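Local coordinates for malonyl CoA-acyl carrier protein transacylase (Burkholderia pseudomallei, PDB 3G87) that probably transfers the malonyl group of malonyl-CoA to the holo form of an acyl carrier protein, releasing free CoA, at residues A124-M129 with T191-F195; T143-L149 with A175-F179; I165-A169 with A194-F199; A169-A173 with R185-L189. All coordinates share one frame; numbering follows the deposited sequence.

Contact 1 of 4, residues A124-M129 with T191-F195; sequences ARDGAM and TSGAF
Met129 reaches from the strand into the bend of segment 191-195, and its unbranched, flexible thioether chain suits the place because it can follow that bend. CB starts toward the loop. CG, turned away from the carbonyl carbon to lie beside the backbone N (chi1 -51°), meets Gly193 O at 3.5 Å. SD lies 3.6 Å from Phe195 CB, with Thr191 CG2 also in contact, and sits 4.8 Å from the centroid of the Phe195 ring. This is an oblique Met-aromatic contact in which the two side chains cross at about a right angle. A bend at chi3 finally lays CE, like SD, against Phe195, where it meets CB and O.

Two residues earlier in the strand, the backbones come close enough to bond. Gly127 N donates to Ser192 O at 2.9 Å. Glycine suits this place because a CB on Gly127 would run into Ala194 N. The loop's bend is an ST turn in which Thr191 OG1 accepts from Gly193 N at 2.7 Å, while a water joins Asp126 N to Ser192 OG. The small Ala124 CB rests 4.1 Å from Gly193 CA.

Strand 127-133 thus carries the loop between strand 185-188 and helix 201-211 against its first residues, while strand 162-168 lends Val164 and Ser166 to the surroundings of Met129.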
loop_
_atom_site.group_PDB
_atom_site.type_symbol
_atom_site.label_atom_id
_atom_site.label_comp_id
_atom_site.label_asym_id
_atom_site.label_seq_id
_atom_site.Cartn_x
_atom_site.Cartn_y
_atom_site.Cartn_z
ATOM N N ALA A 124 -12.093 -4.606 -12.059
ATOM C CA ALA A 124 -11.144 -4.573 -13.147
ATOM C C ALA A 124 -10.859 -5.950 -13.706
ATOM O O ALA A 124 -10.408 -6.788 -13.017
ATOM C CB ALA A 124 -9.841 -3.929 -12.700
ATOM N N ARG A 125 -11.127 -6.162 -14.975
ATOM C CA ARG A 125 -10.813 -7.417 -15.602
ATOM C C ARG A 125 -9.682 -7.226 -16.528
ATOM O O ARG A 125 -9.400 -6.152 -16.920
ATOM C CB ARG A 125 -11.962 -7.943 -16.408
ATOM C CG ARG A 125 -13.056 -8.460 -15.610
ATOM C CD ARG A 125 -12.739 -9.686 -14.951
ATOM N NE ARG A 125 -13.832 -9.983 -14.059
ATOM C CZ ARG A 125 -13.708 -10.083 -12.749
ATOM N NH1 ARG A 125 -12.523 -9.915 -12.199
ATOM N NH2 ARG A 125 -14.764 -10.355 -12.011
ATOM N N ASP A 126 -9.021 -8.300 -16.858
ATOM C CA ASP A 126 -8.086 -8.255 -17.943
ATOM C C ASP A 126 -6.744 -7.539 -17.725
ATOM O O ASP A 126 -5.999 -7.430 -18.601
ATOM C CB ASP A 126 -8.825 -7.782 -19.189
ATOM C CG ASP A 126 -9.860 -8.797 -19.683
ATOM O OD1 ASP A 126 -9.616 -9.998 -19.587
ATOM O OD2 ASP A 126 -10.930 -8.413 -20.160
ATOM N N GLY A 127 -6.433 -7.131 -16.520
ATOM C CA GLY A 127 -5.104 -6.595 -16.232
ATOM C C GLY A 127 -4.274 -7.541 -15.391
ATOM O O GLY A 127 -4.765 -8.604 -14.934
ATOM N N ALA A 128 -3.017 -7.159 -15.179
ATOM C CA ALA A 128 -2.083 -7.905 -14.399
ATOM C C ALA A 128 -0.924 -6.998 -13.913
ATOM O O ALA A 128 -0.785 -5.824 -14.353
ATOM C CB ALA A 128 -1.550 -9.007 -15.223
ATOM N N MET A 129 -0.070 -7.573 -13.049
ATOM C CA MET A 129 1.122 -6.907 -12.512
ATOM C C MET A 129 2.243 -7.928 -12.293
ATOM O O MET A 129 1.974 -9.118 -12.118
ATOM C CB MET A 129 0.801 -6.237 -11.169
ATOM C CG MET A 129 -0.448 -5.316 -11.160
ATOM S SD MET A 129 -0.847 -4.762 -9.485
ATOM C CE MET A 129 0.396 -3.504 -9.164
ATOM N N THR A 191 -3.476 -10.925 -9.279
ATOM C CA THR A 191 -4.489 -9.891 -9.521
ATOM C C THR A 191 -4.984 -9.954 -10.956
ATOM O O THR A 191 -4.253 -10.356 -11.865
ATOM C CB THR A 191 -4.001 -8.401 -9.177
ATOM O OG1 THR A 191 -4.702 -7.447 -10.002
ATOM C CG2 THR A 191 -2.492 -8.218 -9.364
ATOM N N SER A 192 -6.219 -9.504 -11.148
ATOM C CA SER A 192 -6.899 -9.499 -12.437
ATOM C C SER A 192 -6.989 -8.029 -12.907
ATOM O O SER A 192 -7.644 -7.686 -13.944
ATOM C CB SER A 192 -8.304 -10.096 -12.234
ATOM O OG SER A 192 -8.865 -10.628 -13.429
ATOM N N GLY A 193 -6.308 -7.169 -12.124
ATOM C CA GLY A 193 -6.227 -5.748 -12.417
ATOM C C GLY A 193 -4.810 -5.208 -12.572
ATOM O O GLY A 193 -3.867 -5.619 -11.912
ATOM N N ALA A 194 -4.707 -4.257 -13.476
ATOM C CA ALA A 194 -3.497 -3.511 -13.720
ATOM C C ALA A 194 -3.628 -2.352 -12.747
ATOM O O ALA A 194 -4.120 -1.285 -13.136
ATOM C CB ALA A 194 -3.540 -3.008 -15.135
ATOM N N PHE A 195 -3.216 -2.570 -11.495
ATOM C CA PHE A 195 -3.436 -1.596 -10.439
ATOM C C PHE A 195 -2.422 -0.496 -10.586
ATOM O O PHE A 195 -1.308 -0.735 -11.054
ATOM C CB PHE A 195 -3.337 -2.228 -9.043
ATOM C CG PHE A 195 -4.452 -3.243 -8.735
ATOM C CD1 PHE A 195 -5.683 -3.208 -9.442
ATOM C CD2 PHE A 195 -4.280 -4.220 -7.727
ATOM C CE1 PHE A 195 -6.719 -4.138 -9.177
ATOM C CE2 PHE A 195 -5.316 -5.167 -7.468
ATOM C CZ PHE A 195 -6.529 -5.107 -8.176
HETATM O O HOH W 1 -9.448 -10.897 -15.923
HETATM O O HOH W 2 -1.529 -10.599 -12.287
#

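Contact 2 of 4, residues T143-L149 with A175-F179; sequences TLDEHGL and AEALF
Ala175 opens the second segment with a modest touch, its methyl 4.1 Å from Leu149 CD1; a small methyl lets the Leu149 branch come in close beside the helix. Three residues on, Leu178 carries most of the contact. Its CB meets Thr143 CG2 at 3.8 Å, and its two methyls then divide the work. CD2 stands over the centre of the His147 imidazole, 3.5 Å from the centroid and 10° off the ring normal, a CH-pi contact. CD1 meets His147 CB and CG and also Leu149 CD1, 3.8 Å away, the two leucines reaching tip to tip. Phe179 completes the patch: CZ lies 3.8 Å from Thr143 CG2, and Leu144 CD2 comes to the ring edge.

Thr143 suits its place because its methyl, anti to the backbone N, faces the apolar neighbours while OG1 bonds back to Gln139 O of its own helix. A Schellman motif, with Gly148 as its positive-phi C-prime residue, ends that helix and brings Leu149 round to the same apolar side.

The contact therefore joins the ends of the two helices of the ferredoxin-like subdomain, helix 137-146 and the turn after helix 169-175, with Tyr186 of strand 185-188 touching Ala175 and Phe179.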
loop_
_atom_site.group_PDB
_atom_site.type_symbol
_atom_site.label_atom_id
_atom_site.label_comp_id
_atom_site.label_asym_id
_atom_site.label_seq_id
_atom_site.Cartn_x
_atom_site.Cartn_y
_atom_site.Cartn_z
ATOM N N THR A 143 12.794 -1.243 -22.492
ATOM C CA THR A 143 12.475 -2.597 -22.854
ATOM C C THR A 143 11.004 -2.723 -23.220
ATOM O O THR A 143 10.709 -3.263 -24.255
ATOM C CB THR A 143 12.824 -3.514 -21.743
ATOM O OG1 THR A 143 14.243 -3.492 -21.610
ATOM C CG2 THR A 143 12.323 -4.940 -22.060
ATOM N N LEU A 144 10.114 -2.177 -22.394
ATOM C CA LEU A 144 8.681 -2.150 -22.708
ATOM C C LEU A 144 8.417 -1.458 -24.041
ATOM O O LEU A 144 7.641 -1.994 -24.827
ATOM C CB LEU A 144 7.812 -1.485 -21.592
ATOM C CG LEU A 144 7.936 -2.064 -20.175
ATOM C CD1 LEU A 144 7.312 -1.086 -19.160
ATOM C CD2 LEU A 144 7.281 -3.462 -20.093
ATOM N N ASP A 145 9.014 -0.306 -24.323
ATOM C CA ASP A 145 8.853 0.325 -25.622
ATOM C C ASP A 145 9.308 -0.530 -26.780
ATOM O O ASP A 145 8.616 -0.635 -27.725
ATOM C CB ASP A 145 9.573 1.680 -25.767
ATOM C CG ASP A 145 9.131 2.733 -24.788
ATOM O OD1 ASP A 145 8.009 2.832 -24.415
ATOM O OD2 ASP A 145 9.952 3.505 -24.392
ATOM N N GLU A 146 10.488 -1.121 -26.672
ATOM C CA GLU A 146 11.115 -1.854 -27.746
ATOM C C GLU A 146 10.328 -3.044 -28.208
ATOM O O GLU A 146 10.422 -3.424 -29.329
ATOM C CB GLU A 146 12.523 -2.316 -27.383
ATOM C CG GLU A 146 13.587 -1.311 -27.549
ATOM C CD GLU A 146 14.776 -1.561 -26.711
ATOM O OE1 GLU A 146 14.828 -2.549 -26.061
ATOM O OE2 GLU A 146 15.686 -0.789 -26.719
ATOM N N HIS A 147 9.551 -3.606 -27.309
ATOM C CA HIS A 147 8.750 -4.749 -27.578
ATOM C C HIS A 147 7.276 -4.468 -27.672
ATOM O O HIS A 147 6.516 -5.319 -27.496
ATOM C CB HIS A 147 9.049 -5.829 -26.549
ATOM C CG HIS A 147 10.479 -6.242 -26.518
ATOM N ND1 HIS A 147 10.955 -7.314 -27.217
ATOM C CD2 HIS A 147 11.545 -5.694 -25.921
ATOM C CE1 HIS A 147 12.244 -7.424 -27.040
ATOM N NE2 HIS A 147 12.627 -6.449 -26.258
ATOM N N GLY A 148 6.877 -3.252 -27.942
ATOM C CA GLY A 148 5.430 -2.945 -28.155
ATOM C C GLY A 148 4.470 -3.194 -26.976
ATOM O O GLY A 148 3.240 -3.351 -27.166
ATOM N N LEU A 149 4.985 -3.171 -25.766
ATOM C CA LEU A 149 4.157 -3.193 -24.592
ATOM C C LEU A 149 3.659 -1.793 -24.229
ATOM O O LEU A 149 4.078 -1.203 -23.278
ATOM C CB LEU A 149 4.892 -3.849 -23.461
ATOM C CG LEU A 149 5.500 -5.179 -23.828
ATOM C CD1 LEU A 149 6.114 -5.850 -22.686
ATOM C CD2 LEU A 149 4.537 -6.083 -24.485
ATOM N N ALA A 175 6.010 -9.861 -21.098
ATOM C CA ALA A 175 7.133 -9.274 -20.412
ATOM C C ALA A 175 8.022 -10.274 -19.752
ATOM O O ALA A 175 9.187 -10.028 -19.648
ATOM C CB ALA A 175 6.686 -8.274 -19.411
ATOM N N GLU A 176 7.465 -11.388 -19.313
ATOM C CA GLU A 176 8.245 -12.400 -18.633
ATOM C C GLU A 176 9.531 -12.719 -19.316
ATOM O O GLU A 176 10.554 -12.720 -18.729
ATOM C CB GLU A 176 7.484 -13.703 -18.392
ATOM C CG GLU A 176 8.397 -14.808 -17.922
ATOM C CD GLU A 176 7.741 -15.909 -17.114
ATOM O OE1 GLU A 176 8.129 -16.151 -15.982
ATOM O OE2 GLU A 176 6.885 -16.578 -17.628
ATOM N N ALA A 177 9.429 -13.005 -20.580
ATOM C CA ALA A 177 10.552 -13.288 -21.388
ATOM C C ALA A 177 11.540 -12.143 -21.476
ATOM O O ALA A 177 12.660 -12.374 -21.809
ATOM C CB ALA A 177 10.093 -13.678 -22.731
ATOM N N LEU A 178 11.129 -10.920 -21.183
ATOM C CA LEU A 178 12.020 -9.794 -21.376
ATOM C C LEU A 178 12.818 -9.425 -20.182
ATOM O O LEU A 178 13.730 -8.694 -20.286
ATOM C CB LEU A 178 11.289 -8.569 -21.874
ATOM C CG LEU A 178 10.333 -8.759 -23.016
ATOM C CD1 LEU A 178 9.475 -7.614 -23.200
ATOM C CD2 LEU A 178 11.061 -9.078 -24.216
ATOM N N PHE A 179 12.423 -9.938 -19.040
ATOM C CA PHE A 179 13.054 -9.636 -17.797
ATOM C C PHE A 179 13.590 -10.880 -17.103
ATOM O O PHE A 179 13.526 -10.988 -15.905
ATOM C CB PHE A 179 12.113 -8.851 -16.876
ATOM C CG PHE A 179 11.664 -7.543 -17.445
ATOM C CD1 PHE A 179 12.508 -6.491 -17.548
ATOM C CD2 PHE A 179 10.390 -7.403 -17.928
ATOM C CE1 PHE A 179 12.088 -5.371 -18.105
ATOM C CE2 PHE A 179 9.974 -6.271 -18.461
ATOM C CZ PHE A 179 10.804 -5.253 -18.540
#

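Contact 3 of 4, residues I165-A169 with A194-F199; sequences ISGPA and AFHSKF
Ser166 OG donates to Phe195 O over 2.8 Å, the one hydrogen bond that ties the strand directly to segment 194-199. The donor is tilted 34° from the carbonyl plane. With chi1 at 64°, OG stands between the backbone N and the carbonyl carbon of its own residue, a position that turns it to the loop and also brings it 3.7 Å from Ser197 CB. Serine fits well here: it is short enough to lie in a buried strand against the loop backbone, and its hydroxyl gives the carbonyl of the buried Phe195 a donor.

A second serine steadies the loop from within. Ser197 OG donates to Ala194 O at 2.8 Å, from above that carbonyl's plane, and accepts from Phe199 N at 3.2 Å in an ST turn, so one hydroxyl links the loop to the start of the 3-10 segment. The methyl of Ala194 lies 3.5 Å from Gly167 O, and Ser166 CB packs on Ala194 CA. Glycine at 167 avoids a CB that would clash with the CD of the next residue, Pro168. At the outer end Phe199 CE2 meets Pro168 CD at 4.0 Å, the two side chains crossing at about a right angle.

His196, between Phe195 and Ser197 in the chain, hydrogen-bonds through NE2 to Ser92 OG, consistent with the Ser-His pair of acyltransferases, in which Ser92 would lie in a nucleophile elbow. Strand 162-168, flanked in the antiparallel sheet by strands 127-133 and 153-159, is thus joined through Ser166 to the loop that carries His196 and leads into helix 201-211.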
loop_
_atom_site.group_PDB
_atom_site.type_symbol
_atom_site.label_atom_id
_atom_site.label_comp_id
_atom_site.label_asym_id
_atom_site.label_seq_id
_atom_site.Cartn_x
_atom_site.Cartn_y
_atom_site.Cartn_z
ATOM N N ILE A 165 5.318 -3.416 -12.489
ATOM C CA ILE A 165 4.655 -3.011 -13.675
ATOM C C ILE A 165 3.259 -3.505 -13.686
ATOM O O ILE A 165 2.932 -4.446 -13.050
ATOM C CB ILE A 165 5.338 -3.552 -14.948
ATOM C CG1 ILE A 165 5.551 -5.033 -14.843
ATOM C CG2 ILE A 165 6.622 -2.834 -15.247
ATOM C CD1 ILE A 165 6.257 -5.588 -15.954
ATOM N N SER A 166 2.432 -2.806 -14.417
ATOM C CA SER A 166 1.116 -3.240 -14.692
ATOM C C SER A 166 0.668 -2.812 -16.040
ATOM O O SER A 166 1.149 -1.877 -16.577
ATOM C CB SER A 166 0.120 -2.894 -13.562
ATOM O OG SER A 166 -0.025 -1.565 -13.392
ATOM N N GLY A 167 -0.256 -3.581 -16.570
ATOM C CA GLY A 167 -0.849 -3.401 -17.865
ATOM C C GLY A 167 -1.794 -4.500 -18.217
ATOM O O GLY A 167 -2.160 -5.256 -17.377
ATOM N N PRO A 168 -2.189 -4.598 -19.474
ATOM C CA PRO A 168 -3.015 -5.727 -19.890
ATOM C C PRO A 168 -2.335 -7.055 -19.660
ATOM O O PRO A 168 -1.154 -7.162 -19.828
ATOM C CB PRO A 168 -3.237 -5.480 -21.363
ATOM C CG PRO A 168 -2.898 -4.150 -21.572
ATOM C CD PRO A 168 -1.876 -3.749 -20.607
ATOM N N ALA A 169 -3.099 -8.027 -19.248
ATOM C CA ALA A 169 -2.618 -9.352 -18.895
ATOM C C ALA A 169 -1.641 -9.967 -19.896
ATOM O O ALA A 169 -0.599 -10.512 -19.517
ATOM C CB ALA A 169 -3.834 -10.293 -18.660
ATOM N N ALA A 194 -4.707 -4.257 -13.476
ATOM C CA ALA A 194 -3.497 -3.511 -13.720
ATOM C C ALA A 194 -3.628 -2.352 -12.747
ATOM O O ALA A 194 -4.120 -1.285 -13.136
ATOM C CB ALA A 194 -3.540 -3.008 -15.135
ATOM N N PHE A 195 -3.216 -2.570 -11.495
ATOM C CA PHE A 195 -3.436 -1.596 -10.439
ATOM C C PHE A 195 -2.422 -0.496 -10.586
ATOM O O PHE A 195 -1.308 -0.735 -11.054
ATOM C CB PHE A 195 -3.337 -2.228 -9.043
ATOM C CG PHE A 195 -4.452 -3.243 -8.735
ATOM C CD1 PHE A 195 -5.683 -3.208 -9.442
ATOM C CD2 PHE A 195 -4.280 -4.220 -7.727
ATOM C CE1 PHE A 195 -6.719 -4.138 -9.177
ATOM C CE2 PHE A 195 -5.316 -5.167 -7.468
ATOM C CZ PHE A 195 -6.529 -5.107 -8.176
ATOM N N HIS A 196 -2.829 0.686 -10.209
ATOM C CA HIS A 196 -1.979 1.857 -10.192
ATOM C C HIS A 196 -1.494 2.204 -11.577
ATOM O O HIS A 196 -0.336 2.453 -11.770
ATOM C CB HIS A 196 -0.834 1.698 -9.168
ATOM C CG HIS A 196 -1.299 1.736 -7.745
ATOM N ND1 HIS A 196 -1.761 2.871 -7.144
ATOM C CD2 HIS A 196 -1.430 0.762 -6.830
ATOM C CE1 HIS A 196 -2.142 2.609 -5.920
ATOM N NE2 HIS A 196 -1.962 1.332 -5.712
ATOM N N SER A 197 -2.424 2.150 -12.527
ATOM C CA SER A 197 -2.218 2.496 -13.940
ATOM C C SER A 197 -3.511 3.154 -14.438
ATOM O O SER A 197 -4.480 3.287 -13.685
ATOM C CB SER A 197 -1.936 1.253 -14.800
ATOM O OG SER A 197 -3.154 0.535 -15.097
ATOM N N LYS A 198 -3.510 3.538 -15.707
ATOM C CA LYS A 198 -4.671 4.175 -16.358
ATOM C C LYS A 198 -5.925 3.300 -16.430
ATOM O O LYS A 198 -6.995 3.820 -16.671
ATOM C CB LYS A 198 -4.320 4.591 -17.790
ATOM C CG LYS A 198 -3.911 3.411 -18.722
ATOM C CD LYS A 198 -3.643 3.915 -20.166
ATOM C CE LYS A 198 -2.791 2.879 -20.924
ATOM N NZ LYS A 198 -2.494 3.280 -22.349
ATOM N N PHE A 199 -5.781 1.987 -16.279
ATOM C CA PHE A 199 -6.943 1.102 -16.281
ATOM C C PHE A 199 -7.830 1.291 -15.045
ATOM O O PHE A 199 -9.012 0.968 -15.077
ATOM C CB PHE A 199 -6.563 -0.368 -16.607
ATOM C CG PHE A 199 -5.895 -0.506 -17.972
ATOM C CD1 PHE A 199 -6.661 -0.509 -19.144
ATOM C CD2 PHE A 199 -4.498 -0.508 -18.097
ATOM C CE1 PHE A 199 -6.066 -0.576 -20.420
ATOM C CE2 PHE A 199 -3.898 -0.585 -19.356
ATOM C CZ PHE A 199 -4.694 -0.630 -20.522
#

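Contact 4 of 4, residues A169-A173 with R185-L189; sequences AHEIA and RYLRL
Tyr186 holds its ring anti to the backbone N (chi1 167°), which sends the hydroxyl across from the strand to the helix, where OH donates to Ile172 O at 2.7 Å. Arg188, two residues on along the same strand, likewise extends from CG anti to N and then bends at chi2 (97°), which lays its guanidinium along the outside of the same helical turn.

The phenol bond is short, and the donor stands above the carbonyl plane, while the carbonyl oxygen lies near the plane of the tyrosine ring at its edge. Ile172 CG2 is in van der Waals contact with the same hydroxyl, 3.5 Å from Tyr186 OH. Tyrosine suits the place because its rigid ring spans the gap between strand and helix and yet ends in a donor; the axes of helix 169-173 and strand 185-188 approach to 10.7 Å, their directions 150° apart, roughly antiparallel.

That same CG2 branch lies over one face of the Arg188 guanidinium and 4.0 Å from its CD. The two alanines one turn apart in the helix take the ends of the group: Ala169 CB is 4.0 Å from NH2, and Ala173 CB lies equally far from NH1. Their small methyls let the flat, charged group lie close to the helix surface. Ile172 itself is buried, its other branch turned toward Ile165 of strand 162-168.

The chemistry is thus mixed. One hydrogen bond fixes the tyrosine to a helix carbonyl, whereas the arginine contributes van der Waals contact, its CD and guanidinium face lying against Ile172 CG2, which suits an exposed edge where the cation can probably remain hydrated.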
loop_
_atom_site.group_PDB
_atom_site.type_symbol
_atom_site.label_atom_id
_atom_site.label_comp_id
_atom_site.label_asym_id
_atom_site.label_seq_id
_atom_site.Cartn_x
_atom_site.Cartn_y
_atom_site.Cartn_z
ATOM N N ALA A 169 -3.099 -8.027 -19.248
ATOM C CA ALA A 169 -2.618 -9.352 -18.895
ATOM C C ALA A 169 -1.641 -9.967 -19.896
ATOM O O ALA A 169 -0.599 -10.512 -19.517
ATOM C CB ALA A 169 -3.834 -10.293 -18.660
ATOM N N HIS A 170 -1.966 -9.881 -21.179
ATOM C CA HIS A 170 -1.102 -10.470 -22.212
ATOM C C HIS A 170 0.263 -9.781 -22.329
ATOM O O HIS A 170 1.287 -10.463 -22.545
ATOM C CB HIS A 170 -1.856 -10.558 -23.537
ATOM C CG HIS A 170 -2.109 -9.237 -24.194
ATOM N ND1 HIS A 170 -1.246 -8.696 -25.131
ATOM C CD2 HIS A 170 -3.153 -8.372 -24.096
ATOM C CE1 HIS A 170 -1.730 -7.536 -25.553
ATOM N NE2 HIS A 170 -2.884 -7.313 -24.936
ATOM N N GLU A 171 0.292 -8.470 -22.081
ATOM C CA GLU A 171 1.522 -7.672 -22.122
ATOM C C GLU A 171 2.331 -8.040 -20.947
ATOM O O GLU A 171 3.544 -8.334 -21.052
ATOM C CB GLU A 171 1.231 -6.185 -22.127
ATOM C CG GLU A 171 0.673 -5.703 -23.479
ATOM C CD GLU A 171 0.686 -4.170 -23.698
ATOM O OE1 GLU A 171 1.127 -3.385 -22.819
ATOM O OE2 GLU A 171 0.234 -3.733 -24.786
ATOM N N ILE A 172 1.678 -8.101 -19.800
ATOM C CA ILE A 172 2.411 -8.511 -18.625
ATOM C C ILE A 172 2.970 -9.935 -18.872
ATOM O O ILE A 172 4.106 -10.231 -18.482
ATOM C CB ILE A 172 1.566 -8.422 -17.339
ATOM C CG1 ILE A 172 1.321 -6.938 -16.930
ATOM C CG2 ILE A 172 2.213 -9.225 -16.248
ATOM C CD1 ILE A 172 2.536 -6.137 -16.316
ATOM N N ALA A 173 2.200 -10.798 -19.505
ATOM C CA ALA A 173 2.586 -12.143 -19.837
ATOM C C ALA A 173 3.804 -12.183 -20.767
ATOM O O ALA A 173 4.770 -12.822 -20.498
ATOM C CB ALA A 173 1.424 -12.835 -20.456
ATOM N N ARG A 185 15.233 -10.251 -12.683
ATOM C CA ARG A 185 14.233 -11.304 -12.439
ATOM C C ARG A 185 12.793 -10.780 -12.519
ATOM O O ARG A 185 12.547 -9.581 -12.418
ATOM C CB ARG A 185 14.476 -11.995 -11.091
ATOM C CG ARG A 185 15.710 -12.950 -11.012
ATOM C CD ARG A 185 15.783 -13.778 -9.653
ATOM N NE ARG A 185 16.081 -12.964 -8.455
ATOM C CZ ARG A 185 15.394 -12.988 -7.300
ATOM N NH1 ARG A 185 14.354 -13.823 -7.127
ATOM N NH2 ARG A 185 15.758 -12.182 -6.295
ATOM N N TYR A 186 11.858 -11.685 -12.728
ATOM C CA TYR A 186 10.471 -11.345 -12.946
ATOM C C TYR A 186 9.536 -12.172 -12.119
ATOM O O TYR A 186 9.674 -13.327 -12.034
ATOM C CB TYR A 186 10.151 -11.469 -14.430
ATOM C CG TYR A 186 8.712 -11.460 -14.874
ATOM C CD1 TYR A 186 8.190 -10.400 -15.565
ATOM C CD2 TYR A 186 7.918 -12.537 -14.679
ATOM C CE1 TYR A 186 6.937 -10.405 -16.007
ATOM C CE2 TYR A 186 6.663 -12.549 -15.107
ATOM C CZ TYR A 186 6.162 -11.479 -15.776
ATOM O OH TYR A 186 4.880 -11.507 -16.194
ATOM N N LEU A 187 8.560 -11.547 -11.518
ATOM C CA LEU A 187 7.545 -12.266 -10.774
ATOM C C LEU A 187 6.131 -11.819 -11.043
ATOM O O LEU A 187 5.770 -10.757 -10.720
ATOM C CB LEU A 187 7.880 -12.257 -9.283
ATOM C CG LEU A 187 7.049 -13.011 -8.248
ATOM C CD1 LEU A 187 6.886 -14.499 -8.502
ATOM C CD2 LEU A 187 7.474 -12.708 -6.820
ATOM N N ARG A 188 5.339 -12.676 -11.642
ATOM C CA ARG A 188 3.925 -12.434 -11.827
ATOM C C ARG A 188 3.210 -12.377 -10.498
ATOM O O ARG A 188 3.447 -13.193 -9.632
ATOM C CB ARG A 188 3.268 -13.487 -12.704
ATOM C CG ARG A 188 1.801 -13.243 -12.978
ATOM C CD ARG A 188 1.542 -12.582 -14.276
ATOM N NE ARG A 188 0.163 -12.299 -14.641
ATOM C CZ ARG A 188 -0.380 -12.676 -15.782
ATOM N NH1 ARG A 188 0.317 -13.370 -16.641
ATOM N NH2 ARG A 188 -1.614 -12.374 -16.064
ATOM N N LEU A 189 2.330 -11.403 -10.337
ATOM C CA LEU A 189 1.644 -11.221 -9.086
ATOM C C LEU A 189 0.233 -11.682 -9.214
ATOM O O LEU A 189 -0.250 -11.887 -10.279
ATOM C CB LEU A 189 1.672 -9.779 -8.622
ATOM C CG LEU A 189 2.945 -8.974 -8.544
ATOM C CD1 LEU A 189 2.653 -7.675 -7.950
ATOM C CD2 LEU A 189 3.971 -9.646 -7.768
#

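Contacts 1, 3 and 4 all involve strands of one antiparallel sheet, that of the ferredoxin-like subdomain, whereas contact 2 joins its helices farther out, about 18 Å from contact 1 between centres. Contact 3 is the most buried and relies on serine hydroxyls and close backbones; contact 1, which shares Ala194 and Phe195 with it, adds a thioether and a water bridge where the loop nears solvent. Strands 127-133 and 162-168 bond directly between them, through Ala128 N and Gly167 O. Contact 4 lies at the surface and combines a phenol bond with arginine packing, meeting contact 3 through Ile172 on Ile165. Contact 2 has no hydrogen bond between its segments, and Tyr186 connects its apolar patch to contact 4.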